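Local coordinates for putative acetamidase/formamidase (Yersinia enterocolitica subsp. palearctica serotype O:3, PDB 5UBU), which is an acetamidase, a hydrolase that probably acts on carbon-nitrogen bonds in linear amides, at the interface of chains A and B and the interface of chains A and C. Coordinates in Å, arbitrary orientation; residue numbers count along the deposited sequence, not the author numbering. Chains: chain A/B/C, Putative acetamidase/formamidase.

Contact 1: the interface of chains A and B. Residues chain A 128-131, 142; chain B 136-139.
Two segments of one chain A connection, A:Gly128 to A:Gly131 and A:Leu142, meet the loop B:Ala136 to B:Asn139 of chain B; neither side contributes a helix or strand. A backbone bond holds the middle, with B:Leu138 N giving its hydrogen to A:Leu129 O at 2.8 Å. Beside it the side chains cross: CB and CD1 of A:Leu129 lie against CG and CD1 of B:Leu138, the nearest pair, A:Leu129 CB and B:Leu138 CG, being 3.9 Å apart. B:Asn139 shows how a small amide can serve polar and apolar neighbours together. Its ND2 donates to the hydroxyl OG1 of A:Thr130 over 3.1 Å, and that oxygen lies nearly in the amide plane. OG1 stands anti to its own backbone N (chi1 176°) and also donates to A:Gly131 O at 2.9 Å, so the hydroxyl accepts from one chain while giving its hydrogen within the other, which should fix its rotation. The methyl CD2 of A:Leu142 packs against the same amide, 3.6 Å from CG of B:Asn139, with the two side chains at about a right angle. The selenomethionine B:Met137, bent at chi2 (-62°), runs its selenium and CE along the backbone of A:Thr130 and A:Gly131; SE is 3.8 Å from A:Thr130 CA. The interface is two-fold symmetric, and an equivalent patch exists with the chains exchanged, though the structure alone does not show whether this pairing persists in solution. All these segments, in either chain, come from the connection between strands 117-122 and 145-151, and the contact sits where these loops of adjacent subunits come together, away from helices 273-291 and 296-306 of chain A.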
ATOM      1  N   GLY A 128       8.506   0.838 -12.778  1.00 30.20           N
ATOM      2  CA  GLY A 128       8.492   0.279 -11.430  1.00 30.36           C
ATOM      3  C   GLY A 128       9.456   0.912 -10.453  1.00 30.69           C
ATOM      4  O   GLY A 128       9.133   1.024  -9.264  1.00 30.83           O
ATOM      5  N   LEU A 129      10.636   1.324 -10.941  1.00 30.93           N
ATOM      6  CA  LEU A 129      11.669   1.938 -10.082  1.00 31.36           C
ATOM      7  C   LEU A 129      11.851   3.446 -10.297  1.00 31.29           C
ATOM      8  O   LEU A 129      12.966   3.964 -10.278  1.00 31.63           O
ATOM      9  CB  LEU A 129      13.005   1.199 -10.236  1.00 31.99           C
ATOM     10  CG  LEU A 129      12.983  -0.306  -9.898  1.00 32.23           C
ATOM     11  CD1 LEU A 129      14.331  -0.957 -10.117  1.00 33.08           C
ATOM     12  CD2 LEU A 129      12.535  -0.554  -8.467  1.00 32.26           C
ATOM     13  N   THR A 130      10.729   4.134 -10.475  1.00 30.92           N
ATOM     14  CA  THR A 130      10.708   5.580 -10.661  1.00 31.10           C
ATOM     15  C   THR A 130       9.424   6.189 -10.126  1.00 31.04           C
ATOM     16  O   THR A 130       8.391   5.526 -10.035  1.00 30.83           O
ATOM     17  CB  THR A 130      10.820   5.982 -12.149  1.00 31.07           C
ATOM     18  OG1 THR A 130      10.707   7.410 -12.281  1.00 31.17           O
ATOM     19  CG2 THR A 130       9.720   5.333 -13.001  1.00 30.57           C
ATOM     20  N   GLY A 131       9.502   7.454  -9.753  1.00 31.50           N
ATOM     21  CA  GLY A 131       8.326   8.169  -9.315  1.00 31.77           C
ATOM     22  C   GLY A 131       7.493   8.297 -10.589  1.00 31.67           C
ATOM     23  O   GLY A 131       8.042   8.365 -11.702  1.00 31.63           O
ATOM     24  N   LEU A 142      13.754   9.407 -14.804  1.00 36.10           N
ATOM     25  CA  LEU A 142      14.905   8.621 -15.235  1.00 36.71           C
ATOM     26  C   LEU A 142      15.258   8.977 -16.672  1.00 37.59           C
ATOM     27  O   LEU A 142      14.442   9.561 -17.392  1.00 37.08           O
ATOM     28  CB  LEU A 142      14.620   7.122 -15.146  1.00 36.13           C
ATOM     29  CG  LEU A 142      14.212   6.573 -13.785  1.00 35.45           C
ATOM     30  CD1 LEU A 142      13.993   5.072 -13.910  1.00 35.11           C
ATOM     31  CD2 LEU A 142      15.250   6.889 -12.713  1.00 35.93           C
TER
ATOM     32  N   ALA B 136      12.089   2.210  -2.862  1.00 35.92           N
ATOM     33  CA  ALA B 136      13.331   2.169  -3.662  1.00 36.38           C
ATOM     34  C   ALA B 136      13.251   2.509  -5.131  1.00 36.27           C
ATOM     35  O   ALA B 136      12.891   1.665  -5.939  1.00 36.90           O
ATOM     36  CB  ALA B 136      13.993   0.804  -3.496  1.00 37.59           C
HETATM   37  N   MSE B 137      13.636   3.737  -5.469  1.00 35.94           N
HETATM   38  CA  MSE B 137      13.638   4.212  -6.848  1.00 36.70           C
HETATM   39  C   MSE B 137      15.057   4.405  -7.321  1.00 36.01           C
HETATM   40  O   MSE B 137      15.983   4.463  -6.523  1.00 35.69           O
HETATM   41  CB  MSE B 137      12.919   5.553  -6.978  1.00 37.96           C
HETATM   42  CG  MSE B 137      11.572   5.660  -6.284  1.00 39.44           C
HETATM   43 SE   MSE B 137      10.311   4.366  -7.036  1.00 45.91          SE
HETATM   44  CE  MSE B 137       8.691   5.438  -6.667  1.00 44.26           C
ATOM     45  N   LEU B 138      15.220   4.515  -8.631  1.00 35.64           N
ATOM     46  CA  LEU B 138      16.526   4.726  -9.249  1.00 36.15           C
ATOM     47  C   LEU B 138      16.798   6.200  -9.564  1.00 35.90           C
ATOM     48  O   LEU B 138      17.892   6.537 -10.026  1.00 36.79           O
ATOM     49  CB  LEU B 138      16.616   3.930 -10.547  1.00 37.01           C
ATOM     50  CG  LEU B 138      16.664   2.420 -10.433  1.00 37.70           C
ATOM     51  CD1 LEU B 138      16.503   1.794 -11.810  1.00 38.96           C
ATOM     52  CD2 LEU B 138      17.964   1.988  -9.780  1.00 38.33           C
ATOM     53  N   ASN B 139      15.832   7.077  -9.288  1.00 34.74           N
ATOM     54  CA  ASN B 139      16.003   8.487  -9.597  1.00 34.54           C
ATOM     55  C   ASN B 139      17.029   9.117  -8.692  1.00 34.82           C
ATOM     56  O   ASN B 139      17.281   8.633  -7.578  1.00 34.77           O
ATOM     57  CB  ASN B 139      14.685   9.266  -9.419  1.00 33.75           C
ATOM     58  CG  ASN B 139      13.513   8.601 -10.098  1.00 33.81           C
ATOM     59  OD1 ASN B 139      13.230   7.447  -9.818  1.00 34.10           O
ATOM     60  ND2 ASN B 139      12.803   9.338 -10.965  1.00 33.84           N
TER

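Contact 2: the interface of chains A and C. Residues chain A 282, 285-286, 296-297, 300; chain C 136-138.
This is a loop-to-helix interface between two copies of an acetamidase/formamidase family protein, in which a leucine knob enters a socket formed by helices 273-291 and 296-306 of chain A; it joins chains A and C in the deposited tetramer, although the structure alone does not prove that this is the assembly in solution. C:Leu138 is the knob. Its CD1 methyl sits over one face of the A:Tyr300 ring, 3.8 Å from the centroid and displaced toward the rim, as a CH-pi contact; in A:Tyr300, CG anti to the backbone N (chi1 178°) carries the ring from helix 296-306 toward this methyl. A:Trp297 approaches the same methyl with its CZ3, at 3.9 Å from C:Leu138 CD1. The other methyl turns to helix 273-291: C:Leu138 CD2 lies 3.7 Å from CG of A:Arg282 and 4.0 Å from CE1 of A:Tyr286. Beyond this aliphatic stretch A:Arg282 bends at chi3 (74°), bringing its guanidinium to the loop backbone, where NH2 donates to C:Met137 O at 2.8 Å. The carbonyl oxygen lies at the edge of the guanidinium, essentially in its plane, and the bond is fairly straight, 159° at the hydrogen. Over one face of that guanidinium rests the methyl of C:Ala136, with CB 3.6 Å from A:Arg282 NE.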
ATOM      1  N   ARG A 282      -7.811 -15.417  -3.243  1.00 34.69           N
ATOM      2  CA  ARG A 282      -9.187 -15.667  -2.807  1.00 35.69           C
ATOM      3  C   ARG A 282     -10.017 -16.247  -3.956  1.00 36.09           C
ATOM      4  O   ARG A 282     -10.836 -17.154  -3.752  1.00 37.06           O
ATOM      5  CB  ARG A 282      -9.866 -14.414  -2.271  1.00 35.85           C
ATOM      6  CG  ARG A 282     -11.130 -14.780  -1.504  1.00 37.32           C
ATOM      7  CD  ARG A 282     -11.863 -13.630  -0.899  1.00 37.82           C
ATOM      8  NE  ARG A 282     -12.575 -12.830  -1.886  1.00 37.54           N
ATOM      9  CZ  ARG A 282     -13.388 -11.817  -1.574  1.00 38.43           C
ATOM     10  NH1 ARG A 282     -13.994 -11.137  -2.534  1.00 38.51           N
ATOM     11  NH2 ARG A 282     -13.601 -11.468  -0.300  1.00 39.69           N
ATOM     12  N   ILE A 285      -9.183 -19.882  -4.399  1.00 39.16           N
ATOM     13  CA  ILE A 285      -9.842 -20.659  -3.346  1.00 40.54           C
ATOM     14  C   ILE A 285     -11.316 -20.872  -3.687  1.00 41.40           C
ATOM     15  O   ILE A 285     -11.827 -21.980  -3.525  1.00 43.16           O
ATOM     16  CB  ILE A 285      -9.692 -19.993  -1.958  1.00 40.81           C
ATOM     17  CG1 ILE A 285      -8.230 -20.046  -1.516  1.00 40.44           C
ATOM     18  CG2 ILE A 285     -10.549 -20.700  -0.911  1.00 42.33           C
ATOM     19  CD1 ILE A 285      -7.920 -19.249  -0.268  1.00 40.57           C
ATOM     20  N   TYR A 286     -11.999 -19.831  -4.163  1.00 40.36           N
ATOM     21  CA  TYR A 286     -13.405 -19.997  -4.531  1.00 40.99           C
ATOM     22  C   TYR A 286     -13.575 -20.932  -5.728  1.00 40.76           C
ATOM     23  O   TYR A 286     -14.575 -21.664  -5.821  1.00 42.12           O
ATOM     24  CB  TYR A 286     -14.108 -18.663  -4.810  1.00 40.77           C
ATOM     25  CG  TYR A 286     -14.259 -17.723  -3.633  1.00 41.62           C
ATOM     26  CD1 TYR A 286     -14.345 -18.199  -2.321  1.00 43.44           C
ATOM     27  CD2 TYR A 286     -14.502 -16.372  -3.845  1.00 41.65           C
ATOM     28  CE1 TYR A 286     -14.532 -17.330  -1.256  1.00 44.56           C
ATOM     29  CE2 TYR A 286     -14.713 -15.498  -2.784  1.00 42.72           C
ATOM     30  CZ  TYR A 286     -14.734 -15.981  -1.496  1.00 43.93           C
ATOM     31  OH  TYR A 286     -14.944 -15.127  -0.438  1.00 45.03           O
ATOM     32  N   GLN A 296     -13.400 -25.132   1.837  1.00 48.00           N
ATOM     33  CA  GLN A 296     -12.747 -23.803   1.866  1.00 46.08           C
ATOM     34  C   GLN A 296     -11.483 -23.661   2.715  1.00 45.36           C
ATOM     35  O   GLN A 296     -10.450 -23.226   2.204  1.00 43.14           O
ATOM     36  CB  GLN A 296     -13.725 -22.703   2.283  1.00 46.32           C
ATOM     37  CG  GLN A 296     -13.222 -21.318   1.918  1.00 44.71           C
ATOM     38  CD  GLN A 296     -14.102 -20.218   2.430  1.00 45.36           C
ATOM     39  OE1 GLN A 296     -14.189 -19.991   3.639  1.00 46.93           O
ATOM     40  NE2 GLN A 296     -14.711 -19.482   1.514  1.00 44.81           N
ATOM     41  N   TRP A 297     -11.565 -24.008   3.997  1.00 46.72           N
ATOM     42  CA  TRP A 297     -10.408 -23.852   4.887  1.00 46.72           C
ATOM     43  C   TRP A 297      -9.248 -24.765   4.521  1.00 46.88           C
ATOM     44  O   TRP A 297      -8.096 -24.391   4.704  1.00 46.73           O
ATOM     45  CB  TRP A 297     -10.784 -23.994   6.367  1.00 48.32           C
ATOM     46  CG  TRP A 297     -11.934 -23.112   6.755  1.00 48.80           C
ATOM     47  CD1 TRP A 297     -13.128 -23.509   7.284  1.00 50.46           C
ATOM     48  CD2 TRP A 297     -12.041 -21.697   6.541  1.00 47.45           C
ATOM     49  NE1 TRP A 297     -13.947 -22.429   7.461  1.00 50.53           N
ATOM     50  CE2 TRP A 297     -13.311 -21.303   7.009  1.00 48.72           C
ATOM     51  CE3 TRP A 297     -11.183 -20.724   6.016  1.00 45.42           C
ATOM     52  CZ2 TRP A 297     -13.745 -19.971   6.973  1.00 48.17           C
ATOM     53  CZ3 TRP A 297     -11.614 -19.399   5.983  1.00 44.94           C
ATOM     54  CH2 TRP A 297     -12.882 -19.037   6.458  1.00 46.29           C
ATOM     55  N   TYR A 300      -7.471 -23.117   1.572  1.00 43.43           N
ATOM     56  CA  TYR A 300      -6.717 -21.965   2.076  1.00 42.62           C
ATOM     57  C   TYR A 300      -5.391 -22.407   2.709  1.00 44.00           C
ATOM     58  O   TYR A 300      -4.326 -21.882   2.370  1.00 43.14           O
ATOM     59  CB  TYR A 300      -7.606 -21.209   3.066  1.00 42.70           C
ATOM     60  CG  TYR A 300      -7.029 -19.989   3.762  1.00 41.87           C
ATOM     61  CD1 TYR A 300      -6.429 -18.958   3.058  1.00 40.25           C
ATOM     62  CD2 TYR A 300      -7.233 -19.808   5.119  1.00 43.06           C
ATOM     63  CE1 TYR A 300      -5.949 -17.830   3.708  1.00 39.95           C
ATOM     64  CE2 TYR A 300      -6.777 -18.684   5.778  1.00 42.73           C
ATOM     65  CZ  TYR A 300      -6.143 -17.693   5.075  1.00 41.25           C
ATOM     66  OH  TYR A 300      -5.696 -16.587   5.762  1.00 41.03           O
TER
ATOM     67  N   ALA C 136      -9.566  -8.307  -0.481  1.00 45.59           N
ATOM     68  CA  ALA C 136     -10.216  -9.624  -0.428  1.00 46.73           C
ATOM     69  C   ALA C 136      -9.872 -10.536   0.724  1.00 47.76           C
ATOM     70  O   ALA C 136      -8.857 -11.220   0.690  1.00 48.42           O
ATOM     71  CB  ALA C 136      -9.978 -10.352  -1.746  1.00 47.39           C
HETATM   72  N   MSE C 137     -10.759 -10.579   1.717  1.00 48.57           N
HETATM   73  CA  MSE C 137     -10.589 -11.428   2.891  1.00 49.93           C
HETATM   74  C   MSE C 137     -11.643 -12.510   2.863  1.00 50.22           C
HETATM   75  O   MSE C 137     -12.638 -12.419   2.145  1.00 49.87           O
HETATM   76  CB  MSE C 137     -10.763 -10.646   4.187  1.00 51.40           C
HETATM   77  CG  MSE C 137     -10.040  -9.307   4.271  1.00 52.18           C
HETATM   78 SE   MSE C 137      -8.093  -9.582   4.137  1.00 57.10          SE
HETATM   79  CE  MSE C 137      -7.476  -8.022   5.183  1.00 55.86           C
ATOM     80  N   LEU C 138     -11.419 -13.549   3.662  1.00 50.49           N
ATOM     81  CA  LEU C 138     -12.349 -14.673   3.771  1.00 51.31           C
ATOM     82  C   LEU C 138     -13.281 -14.547   4.976  1.00 51.60           C
ATOM     83  O   LEU C 138     -14.142 -15.394   5.187  1.00 52.80           O
ATOM     84  CB  LEU C 138     -11.573 -15.979   3.878  1.00 52.15           C
ATOM     85  CG  LEU C 138     -10.799 -16.427   2.647  1.00 52.08           C
ATOM     86  CD1 LEU C 138      -9.883 -17.590   2.982  1.00 53.12           C
ATOM     87  CD2 LEU C 138     -11.762 -16.798   1.536  1.00 52.63           C
TER

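The centres of contact 1 and contact 2 lie about 34 Å apart, yet both use the same short loop segment, residues 136-138, taken from chain B in one and from chain C in the other. Against a loop surface, in contact 1, this segment works through a backbone bond and the side chains of residues 137 to 139; against a helical surface, in contact 2, residue 138 carries much of the burial. Because each contact has its twin with the chains exchanged, one such loop in each copy would meet two neighbours at once, residue 138 serving both, which could help to link the four chains of the deposited assembly.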